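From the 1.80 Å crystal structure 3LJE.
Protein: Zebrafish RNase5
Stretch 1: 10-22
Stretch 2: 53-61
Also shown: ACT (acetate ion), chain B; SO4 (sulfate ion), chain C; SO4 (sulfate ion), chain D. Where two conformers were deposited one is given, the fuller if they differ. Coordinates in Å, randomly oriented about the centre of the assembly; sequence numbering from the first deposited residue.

Stretch 1, residues 10-22: RYQKFLRQHVDAD
Stretch 2 (53-61) QATKDRITT

Stretch 1 enters as a helix already under way at Arg-10; a short second helix starts at Lys-56, its axis passing 11.9 Å away at 113°. The chain extends through Val-19 (phi/psi -125/114) and Asp-20 (-162/97), bringing Ala-21 CA to 3.7 Å from Gln-53 CA. There Gln-53 CA makes a CA-H...O contact with Asp-20 O (3.6 Å), and a water accepts from Ala-21 N (3.1 Å) and donates to Ala-54 O (2.8 Å). No direct hydrogen bond joins the stretches.

CA-to-CB of Ile-59 (chi1 m, chi2 t) points toward the first stretch. Its branched chain serves two apolar neighbours: Ile-59 CD1 lies 3.6 Å from Val-19 CG2, and Ile-59 CG2 meets the ring edge of Phe-14 (chi1 t, chi2 84°), 3.9 Å from Phe-14 CZ. Val-19, chi1 t, also sets CG1 3.4 Å from Ala-54 O. Leu-15 (m, t) starts sideways, yet Leu-15 CD2 comes within 3.7 Å of Lys-56 CB.

Lys-56, chi1 p then all t, covers Leu-15 with methylenes while NZ reaches water; Lys-56 CD lies 3.7 Å from Tyr-11 OH (chi1 t, chi2 70°). One water joins Tyr-11 OH (2.7 Å) to Lys-56 NZ (2.7 Å); another links Tyr-11 OH (2.5 Å) to Thr-60 OG1 (2.8 Å). Thr-60 OG1, chi1 m, works twice, accepting from that water and donating to Lys-56 O at 2.8 Å. Thr-55, chi1 p, caps its helix, Thr-55 OG1 accepting from Arg-58 N at 3.1 Å.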

# COMPACT_ATOMS: atom_id res chain seq x y z
N ARG A 10 2.33 6.54 10.90
CA ARG A 10 1.46 6.26 9.75
C ARG A 10 2.26 6.07 8.49
O ARG A 10 1.91 5.18 7.62
CB ARG A 10 0.42 7.35 9.57
CG ARG A 10 -0.83 7.07 10.49
CD ARG A 10 -1.94 8.09 10.24
NE ARG A 10 -1.29 9.38 10.49
CZ ARG A 10 -1.60 10.53 9.86
NH1 ARG A 10 -2.57 10.55 8.92
NH2 ARG A 10 -0.90 11.63 10.15
N TYR A 11 3.30 6.85 8.36
CA TYR A 11 4.15 6.77 7.20
C TYR A 11 4.90 5.42 7.20
O TYR A 11 5.05 4.73 6.17
CB TYR A 11 5.15 7.91 7.27
CG TYR A 11 6.29 7.79 6.33
CD1 TYR A 11 6.12 7.94 4.95
CD2 TYR A 11 7.58 7.54 6.82
CE1 TYR A 11 7.21 7.88 4.08
CE2 TYR A 11 8.68 7.46 5.98
CZ TYR A 11 8.52 7.63 4.61
OH TYR A 11 9.63 7.55 3.76
N GLN A 12 5.43 5.05 8.36
CA GLN A 12 6.14 3.77 8.39
C GLN A 12 5.18 2.62 8.07
O GLN A 12 5.54 1.61 7.42
CB GLN A 12 6.81 3.54 9.79
CG GLN A 12 7.89 4.58 10.18
CD GLN A 12 8.99 4.48 9.18
OE1 GLN A 12 9.18 3.39 8.64
NE2 GLN A 12 9.70 5.59 8.87
N LYS A 13 3.96 2.68 8.61
CA LYS A 13 3.00 1.63 8.34
C LYS A 13 2.66 1.62 6.80
O LYS A 13 2.48 0.59 6.20
CB LYS A 13 1.74 1.92 9.13
CG LYS A 13 0.61 0.81 8.90
CD LYS A 13 -0.52 0.94 9.96
CE LYS A 13 -1.66 0.04 9.65
NZ LYS A 13 -2.61 0.08 10.88
N PHE A 14 2.60 2.80 6.21
CA PHE A 14 2.30 2.85 4.74
C PHE A 14 3.45 2.16 3.97
O PHE A 14 3.24 1.43 2.99
CB PHE A 14 2.21 4.34 4.34
CG PHE A 14 2.11 4.57 2.85
CD1 PHE A 14 0.86 4.49 2.20
CD2 PHE A 14 3.31 4.78 2.09
CE1 PHE A 14 0.81 4.63 0.76
CE2 PHE A 14 3.26 4.91 0.69
CZ PHE A 14 2.01 4.84 0.02
N LEU A 15 4.67 2.46 4.34
CA LEU A 15 5.79 1.81 3.65
C LEU A 15 5.70 0.27 3.77
O LEU A 15 5.91 -0.45 2.81
CB LEU A 15 7.18 2.19 4.25
CG LEU A 15 7.51 3.70 4.13
CD1 LEU A 15 8.95 3.84 4.72
CD2 LEU A 15 7.40 4.23 2.75
N ARG A 16 5.46 -0.18 5.00
CA ARG A 16 5.36 -1.59 5.24
C ARG A 16 4.23 -2.23 4.50
O ARG A 16 4.37 -3.33 3.93
CB ARG A 16 5.18 -1.85 6.78
CG ARG A 16 4.81 -3.35 7.08
CD ARG A 16 4.87 -3.76 8.58
NE ARG A 16 3.93 -2.94 9.39
CZ ARG A 16 2.63 -3.20 9.53
NH1 ARG A 16 2.04 -4.31 8.96
NH2 ARG A 16 1.89 -2.30 10.16
N GLN A 17 3.09 -1.59 4.49
CA GLN A 17 1.99 -2.27 3.85
C GLN A 17 1.84 -2.04 2.34
O GLN A 17 1.17 -2.84 1.70
CB GLN A 17 0.68 -1.76 4.46
CG GLN A 17 0.57 -2.02 5.97
CD GLN A 17 -0.81 -1.59 6.44
OE1 GLN A 17 -1.52 -2.37 7.08
NE2 GLN A 17 -1.21 -0.39 6.13
N HIS A 18 2.44 -0.95 1.84
CA HIS A 18 2.18 -0.58 0.45
C HIS A 18 3.33 -0.26 -0.47
O HIS A 18 3.09 0.06 -1.68
CB HIS A 18 1.20 0.64 0.43
CG HIS A 18 -0.11 0.33 1.10
ND1 HIS A 18 -0.99 -0.60 0.61
CD2 HIS A 18 -0.65 0.78 2.27
CE1 HIS A 18 -2.03 -0.73 1.42
NE2 HIS A 18 -1.86 0.09 2.44
N VAL A 19 4.55 -0.41 0.00
CA VAL A 19 5.68 -0.06 -0.86
C VAL A 19 6.62 -1.26 -0.98
O VAL A 19 7.23 -1.72 0.05
CB VAL A 19 6.48 1.13 -0.25
CG1 VAL A 19 7.65 1.55 -1.14
CG2 VAL A 19 5.56 2.44 -0.09
N ASP A 20 6.71 -1.80 -2.19
CA ASP A 20 7.67 -2.90 -2.35
C ASP A 20 7.98 -3.07 -3.89
O ASP A 20 7.22 -3.68 -4.64
CB ASP A 20 7.08 -4.23 -1.82
CG ASP A 20 8.13 -5.33 -1.86
OD1 ASP A 20 7.93 -6.34 -1.16
OD2 ASP A 20 9.16 -5.11 -2.57
N ALA A 21 9.08 -2.47 -4.32
CA ALA A 21 9.45 -2.52 -5.76
C ALA A 21 9.64 -3.92 -6.28
O ALA A 21 9.55 -4.12 -7.49
CB ALA A 21 10.82 -1.74 -6.02
N ASP A 22 9.97 -4.89 -5.41
CA ASP A 22 10.28 -6.23 -5.92
C ASP A 22 9.07 -7.18 -5.73
O ASP A 22 9.14 -8.40 -5.93
CB ASP A 22 11.51 -6.80 -5.20
CG ASP A 22 11.63 -6.28 -3.79
OD1 ASP A 22 11.16 -6.90 -2.81
OD2 ASP A 22 12.20 -5.16 -3.65
N GLN A 53 4.84 -0.96 -6.80
CA GLN A 53 6.23 -1.40 -7.19
C GLN A 53 7.13 -0.26 -7.48
O GLN A 53 7.50 -0.01 -8.62
CB GLN A 53 6.11 -2.39 -8.39
CG GLN A 53 5.41 -3.67 -7.98
CD GLN A 53 5.14 -4.49 -9.25
OE1 GLN A 53 4.38 -3.96 -10.13
NE2 GLN A 53 5.68 -5.78 -9.35
N ALA A 54 7.47 0.48 -6.45
CA ALA A 54 8.33 1.63 -6.65
C ALA A 54 9.06 1.96 -5.39
O ALA A 54 8.80 1.36 -4.36
CB ALA A 54 7.52 2.83 -7.12
N THR A 55 10.01 2.91 -5.46
CA THR A 55 10.76 3.31 -4.27
C THR A 55 9.93 4.25 -3.43
O THR A 55 9.03 4.96 -3.91
CB THR A 55 12.06 4.09 -4.60
OG1 THR A 55 11.69 5.33 -5.25
CG2 THR A 55 12.97 3.31 -5.55
N LYS A 56 10.24 4.31 -2.14
CA LYS A 56 9.49 5.24 -1.31
C LYS A 56 9.69 6.66 -1.74
O LYS A 56 8.74 7.46 -1.70
CB LYS A 56 9.88 5.12 0.17
CG LYS A 56 11.38 5.30 0.39
CD LYS A 56 11.67 5.15 1.88
CE LYS A 56 13.16 5.45 2.22
NZ LYS A 56 13.32 5.05 3.68
N ASP A 57 10.89 7.03 -2.16
CA ASP A 57 11.07 8.43 -2.58
C ASP A 57 10.17 8.81 -3.80
O ASP A 57 9.61 9.92 -3.85
CB ASP A 57 12.54 8.74 -2.97
CG ASP A 57 13.49 8.74 -1.76
OD1 ASP A 57 13.03 8.58 -0.63
OD2 ASP A 57 14.72 8.90 -1.96
N ARG A 58 10.07 7.93 -4.78
CA ARG A 58 9.29 8.27 -5.95
C ARG A 58 7.80 8.33 -5.58
O ARG A 58 7.07 9.17 -6.06
CB ARG A 58 9.48 7.23 -7.08
CG ARG A 58 8.97 7.90 -8.43
CD ARG A 58 9.46 7.21 -9.72
NE ARG A 58 8.74 5.94 -9.84
CZ ARG A 58 7.61 5.81 -10.55
NH1 ARG A 58 7.02 6.88 -11.20
NH2 ARG A 58 7.07 4.62 -10.66
N ILE A 59 7.37 7.39 -4.76
CA ILE A 59 5.94 7.37 -4.38
C ILE A 59 5.67 8.67 -3.57
O ILE A 59 4.58 9.27 -3.74
CB ILE A 59 5.66 6.16 -3.49
CG1 ILE A 59 5.76 4.88 -4.37
CG2 ILE A 59 4.22 6.18 -2.90
CD1 ILE A 59 5.80 3.60 -3.48
N THR A 60 6.62 9.08 -2.75
CA THR A 60 6.41 10.30 -1.93
C THR A 60 6.18 11.56 -2.81
O THR A 60 5.51 12.52 -2.38
CB THR A 60 7.59 10.41 -0.93
OG1 THR A 60 7.49 9.28 -0.05
CG2 THR A 60 7.55 11.74 -0.06
N THR A 61 6.73 11.58 -4.04
CA THR A 61 6.49 12.73 -4.95
C THR A 61 4.99 12.90 -5.25
O THR A 61 4.59 13.99 -5.64
CB THR A 61 7.23 12.59 -6.37
OG1 THR A 61 6.71 11.47 -7.11
CG2 THR A 61 8.77 12.45 -6.12
C ACT B . -1.33 -4.21 10.52
O ACT B . -0.54 -3.52 11.22
OXT ACT B . -1.36 -4.21 9.27
CH3 ACT B . -2.32 -5.10 11.26
S SO4 C . -4.47 1.59 4.23
O1 SO4 C . -5.54 1.32 3.08
O2 SO4 C . -3.42 2.70 3.90
O3 SO4 C . -5.21 1.96 5.50
O4 SO4 C . -3.80 0.17 4.45
S SO4 D . 13.83 6.14 -8.06
O1 SO4 D . 12.63 5.74 -8.84
O2 SO4 D . 14.48 7.29 -8.78
O3 SO4 D . 13.53 6.54 -6.64
O4 SO4 D . 14.64 4.91 -8.13
O HOH W 1 9.70 8.74 1.51
O HOH W 2 12.12 7.27 4.72
O HOH W 3 10.56 -0.15 -2.82